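Local coordinates for protein S3-RNase (Pyrus pyrifolia, PDB 1IQQ) that cleaves RNA as a T2-family pistil ribonuclease and takes part in the gametophytic self-incompatibility by which the pear rejects self pollen, at residues Y192-T195 with N196-Y200. Numbering follows the deposited sequence.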
# COMPACT_ATOMS: atom_id res chain seq x y z
N TYR A 192 2.56 15.34 -2.21
CA TYR A 192 1.44 15.55 -3.13
C TYR A 192 1.77 15.21 -4.55
O TYR A 192 2.91 15.51 -5.06
CB TYR A 192 1.02 17.05 -3.03
CG TYR A 192 0.12 17.58 -4.15
CD1 TYR A 192 -1.28 17.45 -4.07
CD2 TYR A 192 0.67 18.28 -5.19
CE1 TYR A 192 -2.10 18.06 -5.07
CE2 TYR A 192 -0.13 18.90 -6.18
CZ TYR A 192 -1.50 18.76 -6.08
OH TYR A 192 -2.25 19.33 -7.08
N CYS A 193 0.81 14.62 -5.25
CA CYS A 193 1.01 14.35 -6.67
C CYS A 193 0.40 15.48 -7.51
O CYS A 193 -0.77 15.72 -7.43
CB CYS A 193 0.30 13.04 -7.10
SG CYS A 193 1.08 11.53 -6.44
N PRO A 194 1.20 16.14 -8.34
CA PRO A 194 0.68 17.24 -9.15
C PRO A 194 -0.16 16.74 -10.30
O PRO A 194 -0.14 15.56 -10.65
CB PRO A 194 1.94 17.92 -9.62
CG PRO A 194 3.02 16.68 -9.81
CD PRO A 194 2.63 15.82 -8.61
N THR A 195 -0.85 17.67 -10.99
CA THR A 195 -1.72 17.24 -12.08
C THR A 195 -1.03 16.70 -13.32
O THR A 195 -1.66 15.95 -14.08
CB THR A 195 -2.72 18.36 -12.45
OG1 THR A 195 -1.98 19.45 -12.96
CG2 THR A 195 -3.53 18.83 -11.25
N ASN A 196 0.24 17.02 -13.55
CA ASN A 196 0.90 16.57 -14.72
C ASN A 196 2.36 16.27 -14.44
O ASN A 196 2.91 16.64 -13.38
CB ASN A 196 0.73 17.63 -15.83
CG ASN A 196 0.98 17.07 -17.20
OD1 ASN A 196 0.81 15.86 -17.42
ND2 ASN A 196 1.36 17.91 -18.14
N ASN A 197 2.95 15.51 -15.38
CA ASN A 197 4.35 15.13 -15.31
C ASN A 197 4.77 14.27 -14.17
O ASN A 197 5.80 14.48 -13.56
CB ASN A 197 5.20 16.40 -15.41
CG ASN A 197 5.05 17.03 -16.76
OD1 ASN A 197 5.08 16.33 -17.79
ND2 ASN A 197 4.85 18.36 -16.78
N ILE A 198 3.94 13.27 -13.86
CA ILE A 198 4.30 12.28 -12.85
C ILE A 198 5.01 11.12 -13.56
O ILE A 198 4.47 10.53 -14.47
CB ILE A 198 3.02 11.73 -12.19
CG1 ILE A 198 2.29 12.85 -11.41
CG2 ILE A 198 3.37 10.52 -11.27
CD1 ILE A 198 0.91 12.48 -10.95
N LYS A 199 6.22 10.81 -13.14
CA LYS A 199 6.93 9.70 -13.76
C LYS A 199 6.53 8.32 -13.19
O LYS A 199 6.46 8.15 -12.00
CB LYS A 199 8.47 9.85 -13.54
CG LYS A 199 9.28 8.71 -14.11
CD LYS A 199 10.78 8.91 -13.79
CE LYS A 199 11.55 7.62 -14.16
NZ LYS A 199 13.03 7.86 -14.17
N TYR A 200 6.24 7.41 -14.13
CA TYR A 200 6.03 6.00 -13.76
C TYR A 200 6.36 5.21 -15.04
O TYR A 200 5.77 5.46 -16.12
CB TYR A 200 4.58 5.74 -13.30
CG TYR A 200 4.30 4.26 -13.09
CD1 TYR A 200 4.84 3.57 -12.01
CD2 TYR A 200 3.52 3.55 -13.99
CE1 TYR A 200 4.60 2.22 -11.82
CE2 TYR A 200 3.30 2.20 -13.85
CZ TYR A 200 3.83 1.52 -12.75
OH TYR A 200 3.52 0.18 -12.54
OXT TYR A 200 7.20 4.27 -14.89
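Asn196 O and Ile198 CG1 both approach the Pro194 ring from the same face, each displaced from the ring centre toward the rim. The carbonyl oxygen of the Asn196-Asn197 peptide sits on the CG side, with Asn196 O 3.6 Å from Pro194 CG. Ile198 CG1 keeps to the other corner, 4.1 Å from Pro194 CD. Thr162 of strand 161-171 also touches this ring. The peptide group leaving Pro194 takes Ile198 at its oxygen, with Pro194 O 3.3 Å from Ile198 CD1. The C-O-CD1 angle of about 159° puts the methyl almost straight ahead of the carbonyl. That is a van der Waals contact, and Ile198 CG1 backs it up at 3.7 Å from Pro194 O.

On another side the same methyl, Ile198 CD1, lies 3.9 Å from Cys193 CB. It gets there because CG1 is anti to the carbonyl carbon of Ile198 (chi1 -65°) and the branch is then extended (chi2 169°). Between Pro194 and Ile198 the chain turns, with Asn197 in a left-handed conformation that fits a G1 beta bulge: Asn197 and Ile198 both stand opposite Arg133. Strand 198-199 then runs antiparallel to 132-133 and parallel to 161-171, bringing the C-terminus into the sheet of the RNase T2 fold. An alanine in place of Ile198 lacks both branches, and losing the CG1-CD1 arm would probably leave a gap between Cys193, Pro194 and Leu135 of helix 135-143. The disulfide from Cys193 SG to Cys155 ties the loop to strand 152-158, while the Asn196 side chain touches Ala134.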